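Local atomic coordinates of lipase (Penicillium expansum, PDB entry 3G7N), a protein that hydrolyses triacylglycerols such as tributyrin at ester bonds, releasing free fatty acids, as a secreted alkaline lipase of the alpha/beta-hydrolase fold. Residues Asp4-Pro9 against Tyr208-Glu214; His142-Gln147 against Gln176-Phe180; Leu187-Met193 against Asn232-Thr238. One frame throughout, in Å; residues are numbered along the deposited sequence.

Interaction 1: Asp4-Pro9 against Tyr208-Glu214; sequences DAAAFP and YYSSGTE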
ATOM      1  N   ASP A   4      -0.479  17.451  10.894  1.00 15.01           N
ATOM      2  CA  ASP A   4      -1.500  16.453  11.183  1.00 15.21           C
ATOM      3  C   ASP A   4      -0.907  15.343  12.037  1.00 15.55           C
ATOM      4  O   ASP A   4      -0.819  14.176  11.606  1.00 15.95           O
ATOM      5  CB  ASP A   4      -2.128  15.904   9.898  1.00 16.46           C
ATOM      6  CG  ASP A   4      -3.440  15.168  10.155  1.00 21.35           C
ATOM      7  OD1 ASP A   4      -3.835  15.010  11.335  1.00 22.20           O
ATOM      8  OD2 ASP A   4      -4.042  14.671   9.181  1.00 19.54           O
ATOM      9  N   ALA A   5      -0.465  15.703  13.242  1.00 17.84           N
ATOM     10  CA  ALA A   5       0.125  14.749  14.173  1.00 17.29           C
ATOM     11  C   ALA A   5      -0.805  13.567  14.437  1.00 15.90           C
ATOM     12  O   ALA A   5      -0.354  12.450  14.698  1.00 16.02           O
ATOM     13  CB  ALA A   5       0.504  15.442  15.497  1.00 16.69           C
ATOM     14  N   ALA A   6      -2.107  13.822  14.412  1.00 17.26           N
ATOM     15  CA  ALA A   6      -3.090  12.791  14.728  1.00 18.59           C
ATOM     16  C   ALA A   6      -3.046  11.609  13.758  1.00 17.48           C
ATOM     17  O   ALA A   6      -3.502  10.520  14.097  1.00 17.81           O
ATOM     18  CB  ALA A   6      -4.492  13.388  14.772  1.00 18.60           C
ATOM     19  N   ALA A   7      -2.522  11.841  12.552  1.00 15.41           N
ATOM     20  CA  ALA A   7      -2.385  10.794  11.528  1.00 15.51           C
ATOM     21  C   ALA A   7      -1.263   9.814  11.836  1.00 14.25           C
ATOM     22  O   ALA A   7      -1.195   8.736  11.229  1.00 15.36           O
ATOM     23  CB  ALA A   7      -2.166  11.429  10.166  1.00 14.62           C
ATOM     24  N   PHE A   8      -0.320  10.218  12.677  1.00 13.48           N
ATOM     25  CA  PHE A   8       0.924   9.472  12.834  1.00 11.96           C
ATOM     26  C   PHE A   8       0.713   8.068  13.421  1.00 13.88           C
ATOM     27  O   PHE A   8       1.286   7.098  12.918  1.00 13.22           O
ATOM     28  CB  PHE A   8       1.966  10.261  13.642  1.00 12.68           C
ATOM     29  CG  PHE A   8       3.243   9.506  13.886  1.00 11.24           C
ATOM     30  CD1 PHE A   8       4.298   9.612  12.994  1.00 13.59           C
ATOM     31  CD2 PHE A   8       3.404   8.711  15.000  1.00 15.59           C
ATOM     32  CE1 PHE A   8       5.471   8.913  13.192  1.00 12.98           C
ATOM     33  CE2 PHE A   8       4.583   7.999  15.196  1.00 14.64           C
ATOM     34  CZ  PHE A   8       5.632   8.144  14.306  1.00 13.58           C
ATOM     35  N   PRO A   9      -0.117   7.936  14.474  1.00 13.62           N
ATOM     36  CA  PRO A   9      -0.198   6.604  15.069  1.00 14.50           C
ATOM     37  C   PRO A   9      -0.659   5.509  14.096  1.00 10.78           C
ATOM     38  O   PRO A   9      -0.076   4.426  14.094  1.00 11.40           O
ATOM     39  CB  PRO A   9      -1.196   6.788  16.217  1.00 15.45           C
ATOM     40  CG  PRO A   9      -0.993   8.229  16.622  1.00 17.41           C
ATOM     41  CD  PRO A   9      -0.752   8.964  15.323  1.00 14.81           C
ATOM     42  N   TYR A 208       0.463  11.657   3.056  1.00  9.16           N
ATOM     43  CA  TYR A 208       0.979  12.123   4.336  1.00 10.14           C
ATOM     44  C   TYR A 208       2.492  11.989   4.285  1.00  8.91           C
ATOM     45  O   TYR A 208       3.022  11.195   3.502  1.00  9.37           O
ATOM     46  CB  TYR A 208       0.460  11.259   5.491  1.00 10.19           C
ATOM     47  CG  TYR A 208      -1.038  11.353   5.721  1.00 11.42           C
ATOM     48  CD1 TYR A 208      -1.565  12.300   6.600  1.00 12.88           C
ATOM     49  CD2 TYR A 208      -1.928  10.583   4.976  1.00 11.83           C
ATOM     50  CE1 TYR A 208      -2.944  12.470   6.739  1.00 13.22           C
ATOM     51  CE2 TYR A 208      -3.308  10.687   5.157  1.00 12.86           C
ATOM     52  CZ  TYR A 208      -3.805  11.686   5.989  1.00 11.84           C
ATOM     53  OH  TYR A 208      -5.172  11.836   6.134  1.00 15.08           O
ATOM     54  N   TYR A 209       3.197  12.761   5.109  1.00  9.86           N
ATOM     55  CA  TYR A 209       4.638  12.864   4.976  1.00  9.79           C
ATOM     56  C   TYR A 209       5.229  13.131   6.350  1.00 10.54           C
ATOM     57  O   TYR A 209       4.622  13.842   7.158  1.00 12.87           O
ATOM     58  CB  TYR A 209       4.965  14.000   4.001  1.00 10.34           C
ATOM     59  CG  TYR A 209       6.383  14.012   3.487  1.00 10.23           C
ATOM     60  CD1 TYR A 209       6.785  13.166   2.458  1.00  9.61           C
ATOM     61  CD2 TYR A 209       7.267  14.986   3.905  1.00 11.20           C
ATOM     62  CE1 TYR A 209       8.049  13.215   1.943  1.00 10.68           C
ATOM     63  CE2 TYR A 209       8.523  15.125   3.295  1.00 14.26           C
ATOM     64  CZ  TYR A 209       8.896  14.212   2.317  1.00  8.83           C
ATOM     65  OH  TYR A 209      10.130  14.323   1.705  1.00 12.24           O
ATOM     66  N   SER A 210       6.372  12.541   6.658  1.00 10.04           N
ATOM     67  CA  SER A 210       7.016  12.828   7.934  1.00 10.20           C
ATOM     68  C   SER A 210       8.507  12.656   7.810  1.00 13.19           C
ATOM     69  O   SER A 210       8.999  12.074   6.830  1.00 11.14           O
ATOM     70  CB  SER A 210       6.462  11.946   9.073  1.00 12.46           C
ATOM     71  OG  SER A 210       7.179  10.722   9.187  1.00 11.93           O
ATOM     72  N   SER A 211       9.213  13.070   8.859  1.00 12.55           N
ATOM     73  CA  SER A 211      10.612  12.720   9.024  1.00 14.81           C
ATOM     74  C   SER A 211      10.785  11.749  10.185  1.00 17.60           C
ATOM     75  O   SER A 211      11.892  11.596  10.711  1.00 19.74           O
ATOM     76  CB  SER A 211      11.467  13.978   9.246  1.00 18.69           C
ATOM     77  OG  SER A 211      11.014  14.709  10.367  1.00 22.08           O
ATOM     78  N   GLY A 212       9.736  10.985  10.489  1.00 13.38           N
ATOM     79  CA  GLY A 212       9.874   9.846  11.393  1.00 14.28           C
ATOM     80  C   GLY A 212       9.256  10.070  12.760  1.00 14.50           C
ATOM     81  O   GLY A 212       9.323   9.207  13.623  1.00 17.09           O
ATOM     82  N   THR A 213       8.637  11.225  12.954  1.00 15.47           N
ATOM     83  CA  THR A 213       8.075  11.581  14.255  1.00 18.02           C
ATOM     84  C   THR A 213       6.639  12.068  14.103  1.00 14.82           C
ATOM     85  O   THR A 213       6.245  12.574  13.050  1.00 14.17           O
ATOM     86  CB  THR A 213       8.880  12.699  14.953  1.00 20.30           C
ATOM     87  OG1 THR A 213       8.790  13.898  14.180  1.00 20.67           O
ATOM     88  CG2 THR A 213      10.334  12.314  15.126  1.00 24.11           C
ATOM     89  N   GLU A 214       5.878  12.016  15.197  1.00 15.03           N
ATOM     90  CA  GLU A 214       4.522  12.518  15.191  1.00 14.41           C
ATOM     91  C   GLU A 214       4.495  14.013  14.874  1.00 15.55           C
ATOM     92  O   GLU A 214       3.702  14.479  14.060  1.00 14.54           O
ATOM     93  CB  GLU A 214       3.863  12.257  16.547  1.00 20.18           C
ATOM     94  CG  GLU A 214       2.411  12.679  16.603  1.00 21.62           C
ATOM     95  CD  GLU A 214       1.666  12.102  17.798  1.00 38.99           C
ATOM     96  OE1 GLU A 214       1.533  10.861  17.882  1.00 41.44           O
ATOM     97  OE2 GLU A 214       1.085  12.894  18.567  1.00 43.74           O
TER
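F8 and E214 carry a surface contact in which segment 4-9, running into helix 8-23, packs against strand 206-210 and the turn after it, near one edge of the central sheet of this alpha/beta hydrolase. Van der Waals and CH-pi packing dominates. With CG anti to the backbone N (chi1 177°), the F8 ring reaches toward the turn, and the backbone N of E214 sits 3.6 Å above the ring plane, over its centre. E214 CB makes an off-centre CH-pi contact, 4.3 Å from the ring centroid, while F8 CE1 comes within 3.5 Å of the carbonyl carbon C of T213. The E214 chain then runs on over A5, its CG 3.5 Å from A5 CB. A7 CB rests 3.7 Å from CE1 of the Y208 ring.

Polar contributions are slight. A CA-H...O contact joins A5 CA to E214 O. The turn is shaped from within: S210 OG accepts from G212 N in an ST turn, and T213 OG1 bonds to S216. Backbone bonding joins D4 to T217, just after the turn. Along the edge of Y208, D4 OD2 lies in the ring plane, 3.5 Å from CE1.

Interaction 2: His142-Gln147 against Gln176-Phe180; sequences HVALAQ and QAGTF
Two torsions bring H142 and F180 together: each side chain has CG anti to its own backbone N, at -179° in H142 and 179° in F180. The first sends the imidazole out from helix 133-148 to the beginning of strand 179-185; the second carries the phenyl ring away from the helix segment, to stack with Y204, so that F180 CB rather than its ring is laid on the histidine. The setting is the alpha/beta-hydrolase core, where the helix that follows the nucleophile strand packs on the parallel part of the central mixed sheet.

F180 CB stands almost exactly over the imidazole face, 3.8 Å from the centroid and only 8° off the normal, a well-centred CH-pi contact. The two rings themselves meet obliquely. At the imidazole edge, G178 C lies in the ring plane, 3.7 Å from H142 CE1, so the loop backbone wraps round the ring. Both nitrogens of this buried ring have partners: ND1 bonds to S156 on the neighbouring strand, and NE2 bonds to a water that donates to Q176 O. These bonds would be expected to fix the rotation of the imidazole.

One helical turn on, A146 CB meets Q176 CB at 3.7 Å. The Q176 chain, bent at its second torsion, folds back over the helix and crosses V143 at about a right angle, while its NE2 is held by F172 O of helix 167-175. The closest approach of that pair is between Q176 CG and V143 CG2, at 4.0 Å.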
ATOM      1  N   HIS A 142      -6.437  -1.810  -2.903  1.00  7.89           N
ATOM      2  CA  HIS A 142      -7.495  -0.909  -2.476  1.00  9.08           C
ATOM      3  C   HIS A 142      -8.705  -0.997  -3.423  1.00  9.64           C
ATOM      4  O   HIS A 142      -9.852  -1.147  -2.993  1.00  9.97           O
ATOM      5  CB  HIS A 142      -6.968   0.528  -2.427  1.00  8.98           C
ATOM      6  CG  HIS A 142      -7.988   1.522  -1.978  1.00  8.35           C
ATOM      7  ND1 HIS A 142      -8.377   1.628  -0.663  1.00 10.31           N
ATOM      8  CD2 HIS A 142      -8.728   2.419  -2.678  1.00 10.08           C
ATOM      9  CE1 HIS A 142      -9.319   2.554  -0.570  1.00  9.50           C
ATOM     10  NE2 HIS A 142      -9.521   3.075  -1.767  1.00  9.78           N
ATOM     11  N   VAL A 143      -8.435  -0.927  -4.719  1.00  8.86           N
ATOM     12  CA  VAL A 143      -9.487  -1.005  -5.730  1.00  9.68           C
ATOM     13  C   VAL A 143     -10.075  -2.416  -5.827  1.00 11.03           C
ATOM     14  O   VAL A 143     -11.293  -2.583  -5.893  1.00 11.34           O
ATOM     15  CB  VAL A 143      -8.941  -0.550  -7.108  1.00 10.35           C
ATOM     16  CG1 VAL A 143      -9.937  -0.830  -8.221  1.00 13.74           C
ATOM     17  CG2 VAL A 143      -8.596   0.928  -7.076  1.00 12.31           C
ATOM     18  N   ALA A 144      -9.249  -3.443  -5.712  1.00  9.19           N
ATOM     19  CA  ALA A 144      -9.724  -4.821  -5.724  1.00 10.41           C
ATOM     20  C   ALA A 144     -10.705  -5.048  -4.578  1.00 10.77           C
ATOM     21  O   ALA A 144     -11.724  -5.730  -4.747  1.00 11.62           O
ATOM     22  CB  ALA A 144      -8.545  -5.795  -5.600  1.00 10.27           C
ATOM     23  N   LEU A 145     -10.345  -4.610  -3.382  1.00  9.58           N
ATOM     24  CA  LEU A 145     -11.206  -4.791  -2.216  1.00  9.93           C
ATOM     25  C   LEU A 145     -12.478  -3.947  -2.306  1.00 10.85           C
ATOM     26  O   LEU A 145     -13.567  -4.410  -1.937  1.00 11.66           O
ATOM     27  CB  LEU A 145     -10.425  -4.499  -0.920  1.00  9.07           C
ATOM     28  CG  LEU A 145      -9.259  -5.437  -0.612  1.00  9.62           C
ATOM     29  CD1 LEU A 145      -8.448  -4.856   0.543  1.00 11.91           C
ATOM     30  CD2 LEU A 145      -9.753  -6.858  -0.280  1.00  9.94           C
ATOM     31  N   ALA A 146     -12.351  -2.688  -2.707  1.00 10.07           N
ATOM     32  CA  ALA A 146     -13.527  -1.816  -2.816  1.00 10.44           C
ATOM     33  C   ALA A 146     -14.538  -2.399  -3.785  1.00 11.15           C
ATOM     34  O   ALA A 146     -15.756  -2.346  -3.523  1.00 13.70           O
ATOM     35  CB  ALA A 146     -13.112  -0.421  -3.276  1.00 11.89           C
ATOM     36  N   GLN A 147     -14.057  -2.949  -4.890  1.00  9.62           N
ATOM     37  CA  GLN A 147     -14.939  -3.451  -5.940  1.00 11.76           C
ATOM     38  C   GLN A 147     -15.549  -4.796  -5.549  1.00 12.90           C
ATOM     39  O   GLN A 147     -16.729  -5.067  -5.852  1.00 14.81           O
ATOM     40  CB  GLN A 147     -14.165  -3.591  -7.243  1.00 11.64           C
ATOM     41  CG  GLN A 147     -13.829  -2.262  -7.890  1.00 13.66           C
ATOM     42  CD  GLN A 147     -14.953  -1.761  -8.763  1.00 12.87           C
ATOM     43  OE1 GLN A 147     -15.466  -0.656  -8.557  1.00 16.47           O
ATOM     44  NE2 GLN A 147     -15.278  -2.520  -9.780  1.00 12.90           N
ATOM     45  N   GLN A 176     -13.373   5.066  -5.874  1.00 13.09           N
ATOM     46  CA  GLN A 176     -13.762   4.020  -4.938  1.00 13.42           C
ATOM     47  C   GLN A 176     -14.130   4.567  -3.583  1.00 11.70           C
ATOM     48  O   GLN A 176     -13.504   5.479  -3.048  1.00 12.51           O
ATOM     49  CB  GLN A 176     -12.668   2.966  -4.783  1.00 13.28           C
ATOM     50  CG  GLN A 176     -12.216   2.400  -6.087  1.00 12.96           C
ATOM     51  CD  GLN A 176     -13.385   1.962  -6.943  1.00 13.34           C
ATOM     52  OE1 GLN A 176     -14.218   1.159  -6.509  1.00 14.40           O
ATOM     53  NE2 GLN A 176     -13.500   2.545  -8.138  1.00 14.81           N
ATOM     54  N   ALA A 177     -15.209   4.027  -3.026  1.00 14.68           N
ATOM     55  CA  ALA A 177     -15.483   4.253  -1.634  1.00 14.21           C
ATOM     56  C   ALA A 177     -14.312   3.654  -0.859  1.00 16.51           C
ATOM     57  O   ALA A 177     -13.714   2.657  -1.278  1.00 19.71           O
ATOM     58  CB  ALA A 177     -16.807   3.582  -1.232  1.00 16.43           C
ATOM     59  N   GLY A 178     -14.054   4.204   0.310  1.00 16.79           N
ATOM     60  CA  GLY A 178     -12.872   3.798   1.068  1.00 14.85           C
ATOM     61  C   GLY A 178     -11.768   4.823   0.953  1.00 15.29           C
ATOM     62  O   GLY A 178     -11.771   5.648   0.039  1.00 20.74           O
ATOM     63  N   THR A 179     -10.884   4.828   1.938  1.00 10.94           N
ATOM     64  CA  THR A 179      -9.834   5.823   2.056  1.00 11.02           C
ATOM     65  C   THR A 179      -8.490   5.209   1.684  1.00 10.47           C
ATOM     66  O   THR A 179      -8.022   4.281   2.350  1.00 10.78           O
ATOM     67  CB  THR A 179      -9.771   6.380   3.481  1.00 11.81           C
ATOM     68  OG1 THR A 179     -11.060   6.914   3.827  1.00 15.55           O
ATOM     69  CG2 THR A 179      -8.722   7.473   3.623  1.00 14.77           C
ATOM     70  N   PHE A 180      -7.866   5.762   0.650  1.00  9.31           N
ATOM     71  CA  PHE A 180      -6.505   5.386   0.248  1.00  9.05           C
ATOM     72  C   PHE A 180      -5.510   6.451   0.683  1.00  8.37           C
ATOM     73  O   PHE A 180      -5.616   7.626   0.262  1.00  9.81           O
ATOM     74  CB  PHE A 180      -6.433   5.152  -1.260  1.00 10.25           C
ATOM     75  CG  PHE A 180      -5.053   4.782  -1.744  1.00  8.91           C
ATOM     76  CD1 PHE A 180      -4.451   3.617  -1.308  1.00 10.34           C
ATOM     77  CD2 PHE A 180      -4.377   5.576  -2.659  1.00  8.80           C
ATOM     78  CE1 PHE A 180      -3.131   3.323  -1.663  1.00 10.07           C
ATOM     79  CE2 PHE A 180      -3.100   5.221  -3.104  1.00  9.46           C
ATOM     80  CZ  PHE A 180      -2.470   4.105  -2.587  1.00  9.93           C
TER
HETATM   81  O   HOH W   1     -10.647   5.541  -2.970  1.00 12.65           O

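Interaction 3: Leu187-Met193 against Asn232-Thr238; sequences LDGVPNM and NGMYAVT
T238 OG1 reaches into the backbone of 187-193 and is used twice: it donates to L187 O at 2.7 Å and accepts from G189 N at 3.0 Å. The torsion that sets OG1 between its own backbone N and carbonyl carbon (chi1 53°) directs it there. Next along the backbone, N232 ND2 gives a nearly straight bond to D188 O (3.0 Å, 168°), coming from above the carbonyl plane. N192 ND2 donates to M234 O at 2.9 Å, with that oxygen close to its amide plane. G189 pairs with A236 in a single antiparallel hydrogen-bonded bridge, although the bond from A236 N to G189 O is weak. Apolar groups flank this polar centre: M193 CG lies over one face of the Y235 ring, and V190 CG2 touches V237 CG2 at 4.0 Å.

A second shell sets these groups. N232 OD1 accepts from M234 N in an Asx turn, and R224 and S229 hold the N192 amide. D188 forms its own Asx turn, OD1 taking the V190 N-H at 2.9 Å, while OD2 bonds to H241 ND1. The 232-238 loop thus bonds to the loop that bears the acid, D188, of the Ser-His-Asp charge relay, completed by S132, that is characteristic of alpha/beta-hydrolase lipases.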
ATOM      1  N   LEU A 187      13.646  12.173   2.284  1.00 10.19           N
ATOM      2  CA  LEU A 187      14.851  11.625   1.671  1.00 11.09           C
ATOM      3  C   LEU A 187      14.584  10.389   0.831  1.00  9.65           C
ATOM      4  O   LEU A 187      15.485   9.592   0.593  1.00 10.19           O
ATOM      5  CB  LEU A 187      15.950  11.354   2.713  1.00 11.83           C
ATOM      6  CG  LEU A 187      16.581  12.602   3.333  1.00 16.76           C
ATOM      7  CD1 LEU A 187      17.433  12.199   4.523  1.00 20.12           C
ATOM      8  CD2 LEU A 187      17.411  13.348   2.286  1.00 20.86           C
ATOM      9  N   ASP A 188      13.341  10.244   0.376  1.00  8.36           N
ATOM     10  CA  ASP A 188      12.953   9.104  -0.438  1.00  8.40           C
ATOM     11  C   ASP A 188      12.396   9.585  -1.774  1.00  7.37           C
ATOM     12  O   ASP A 188      11.363  10.260  -1.831  1.00  9.18           O
ATOM     13  CB  ASP A 188      11.911   8.241   0.277  1.00  7.83           C
ATOM     14  CG  ASP A 188      11.485   7.044  -0.552  1.00  8.38           C
ATOM     15  OD1 ASP A 188      12.159   6.731  -1.562  1.00  8.66           O
ATOM     16  OD2 ASP A 188      10.530   6.340  -0.126  1.00  8.90           O
ATOM     17  N   GLY A 189      13.041   9.177  -2.855  1.00  7.99           N
ATOM     18  CA  GLY A 189      12.603   9.557  -4.195  1.00  9.01           C
ATOM     19  C   GLY A 189      11.652   8.593  -4.877  1.00  8.39           C
ATOM     20  O   GLY A 189      11.265   8.839  -6.017  1.00  8.53           O
ATOM     21  N   VAL A 190      11.305   7.461  -4.258  1.00  8.21           N
ATOM     22  CA  VAL A 190      10.482   6.474  -4.964  1.00  8.15           C
ATOM     23  C   VAL A 190       9.093   6.998  -5.366  1.00  8.63           C
ATOM     24  O   VAL A 190       8.667   6.774  -6.501  1.00  7.99           O
ATOM     25  CB  VAL A 190      10.425   5.160  -4.172  1.00  7.32           C
ATOM     26  CG1 VAL A 190       9.396   4.204  -4.811  1.00  8.53           C
ATOM     27  CG2 VAL A 190      11.810   4.499  -4.191  1.00  9.11           C
ATOM     28  N   PRO A 191       8.458   7.841  -4.536  1.00  6.70           N
ATOM     29  CA  PRO A 191       7.165   8.385  -4.973  1.00  8.21           C
ATOM     30  C   PRO A 191       7.264   9.346  -6.135  1.00  8.37           C
ATOM     31  O   PRO A 191       6.228   9.699  -6.718  1.00  8.47           O
ATOM     32  CB  PRO A 191       6.644   9.105  -3.727  1.00  8.32           C
ATOM     33  CG  PRO A 191       7.260   8.338  -2.591  1.00  9.33           C
ATOM     34  CD  PRO A 191       8.664   8.017  -3.081  1.00  8.27           C
ATOM     35  N   ASN A 192       8.484   9.749  -6.496  1.00  8.35           N
ATOM     36  CA  ASN A 192       8.701  10.695  -7.612  1.00  8.46           C
ATOM     37  C   ASN A 192       9.017   9.976  -8.909  1.00  9.10           C
ATOM     38  O   ASN A 192       9.182  10.612  -9.955  1.00 10.26           O
ATOM     39  CB  ASN A 192       9.840  11.655  -7.244  1.00  9.61           C
ATOM     40  CG  ASN A 192       9.477  12.522  -6.065  1.00  9.43           C
ATOM     41  OD1 ASN A 192       8.297  12.860  -5.874  1.00 10.86           O
ATOM     42  ND2 ASN A 192      10.457  12.881  -5.252  1.00 10.36           N
ATOM     43  N   MET A 193       9.118   8.657  -8.868  1.00  8.05           N
ATOM     44  CA  MET A 193       9.326   7.912 -10.099  1.00  9.48           C
ATOM     45  C   MET A 193       8.130   8.067 -11.014  1.00  8.45           C
ATOM     46  O   MET A 193       6.988   8.137 -10.543  1.00  9.37           O
ATOM     47  CB  MET A 193       9.562   6.446  -9.806  1.00 10.07           C
ATOM     48  CG  MET A 193      10.885   6.218  -9.109  1.00 10.77           C
ATOM     49  SD  MET A 193      11.153   4.537  -8.501  1.00 13.66           S
ATOM     50  CE  MET A 193      11.460   3.698 -10.056  1.00 21.63           C
ATOM     51  N   ASN A 232      11.003  17.074  -2.721  1.00 11.73           N
ATOM     52  CA  ASN A 232      12.132  16.699  -1.875  1.00 11.15           C
ATOM     53  C   ASN A 232      13.477  16.546  -2.572  1.00 11.40           C
ATOM     54  O   ASN A 232      14.495  16.245  -1.939  1.00 12.87           O
ATOM     55  CB  ASN A 232      11.807  15.504  -0.959  1.00 11.74           C
ATOM     56  CG  ASN A 232      11.775  14.163  -1.688  1.00 10.73           C
ATOM     57  OD1 ASN A 232      12.194  14.018  -2.843  1.00 10.27           O
ATOM     58  ND2 ASN A 232      11.285  13.145  -0.981  1.00 10.15           N
ATOM     59  N   GLY A 233      13.477  16.737  -3.883  1.00 12.26           N
ATOM     60  CA  GLY A 233      14.718  16.720  -4.653  1.00 12.81           C
ATOM     61  C   GLY A 233      15.315  15.342  -4.883  1.00 14.31           C
ATOM     62  O   GLY A 233      16.442  15.226  -5.378  1.00 14.89           O
ATOM     63  N   MET A 234      14.580  14.291  -4.522  1.00 11.44           N
ATOM     64  CA  MET A 234      15.067  12.910  -4.627  1.00 10.90           C
ATOM     65  C   MET A 234      14.400  12.173  -5.781  1.00 10.10           C
ATOM     66  O   MET A 234      13.232  12.399  -6.073  1.00 10.37           O
ATOM     67  CB  MET A 234      14.777  12.131  -3.330  1.00 11.98           C
ATOM     68  CG  MET A 234      15.299  12.789  -2.062  1.00 13.48           C
ATOM     69  SD  MET A 234      17.085  12.640  -1.900  1.00 25.67           S
ATOM     70  CE  MET A 234      17.539  14.352  -2.075  1.00 29.10           C
ATOM     71  N   TYR A 235      15.091  11.181  -6.316  1.00 10.15           N
ATOM     72  CA  TYR A 235      14.531  10.350  -7.366  1.00  9.46           C
ATOM     73  C   TYR A 235      14.932   8.901  -7.112  1.00 11.39           C
ATOM     74  O   TYR A 235      16.116   8.596  -6.963  1.00 11.08           O
ATOM     75  CB  TYR A 235      15.049  10.805  -8.738  1.00 11.12           C
ATOM     76  CG  TYR A 235      14.495   9.981  -9.862  1.00 10.88           C
ATOM     77  CD1 TYR A 235      13.224  10.229 -10.357  1.00 10.33           C
ATOM     78  CD2 TYR A 235      15.175   8.864 -10.328  1.00 11.75           C
ATOM     79  CE1 TYR A 235      12.673   9.436 -11.365  1.00  9.87           C
ATOM     80  CE2 TYR A 235      14.642   8.063 -11.324  1.00 12.08           C
ATOM     81  CZ  TYR A 235      13.386   8.347 -11.816  1.00 11.67           C
ATOM     82  OH  TYR A 235      12.894   7.542 -12.809  1.00 13.40           O
ATOM     83  N   ALA A 236      13.949   7.997  -7.178  1.00 10.50           N
ATOM     84  CA  ALA A 236      14.171   6.562  -6.998  1.00 10.64           C
ATOM     85  C   ALA A 236      14.769   6.238  -5.631  1.00  9.15           C
ATOM     86  O   ALA A 236      14.442   6.924  -4.661  1.00  9.44           O
ATOM     87  CB  ALA A 236      15.001   5.967  -8.152  1.00 14.08           C
ATOM     88  N   VAL A 237      15.554   5.160  -5.535  1.00 10.88           N
ATOM     89  CA  VAL A 237      15.878   4.555  -4.243  1.00 10.48           C
ATOM     90  C   VAL A 237      17.024   5.282  -3.534  1.00 11.92           C
ATOM     91  O   VAL A 237      18.215   4.992  -3.732  1.00 16.02           O
ATOM     92  CB  VAL A 237      16.179   3.049  -4.337  1.00 11.31           C
ATOM     93  CG1 VAL A 237      16.458   2.474  -2.945  1.00 12.67           C
ATOM     94  CG2 VAL A 237      15.005   2.300  -4.965  1.00 12.75           C
ATOM     95  N   THR A 238      16.642   6.217  -2.685  1.00  9.56           N
ATOM     96  CA  THR A 238      17.577   7.037  -1.934  1.00 10.22           C
ATOM     97  C   THR A 238      17.419   6.675  -0.444  1.00 11.49           C
ATOM     98  O   THR A 238      16.631   5.800  -0.117  1.00 11.14           O
ATOM     99  CB  THR A 238      17.254   8.510  -2.205  1.00 10.59           C
ATOM    100  OG1 THR A 238      15.860   8.752  -1.944  1.00 11.58           O
ATOM    101  CG2 THR A 238      17.525   8.857  -3.683  1.00 13.64           C
TER

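Overall arrangement
The three contacts illustrate how chemistry follows position in one fold. Interaction 1 is a surface contact built mostly from carbon packing, and interaction 2, partly buried, sets a helix against the sheet around a histidine whose face meets a CB and whose NE2 bonds a water. Their strands, 206-210 and 179-185, are neighbours in the same sheet, yet the contacts do not touch. Interaction 3, partly buried, joins two loops without regular strand or helix pairing, and hydrogen bonds, most of them to backbone carbonyls, are added to the largest buried surface of the three. It meets interaction 1 through a probable hydrogen bond between Y209 OH and N232 ND2, and lies across the chain's centre from interaction 2.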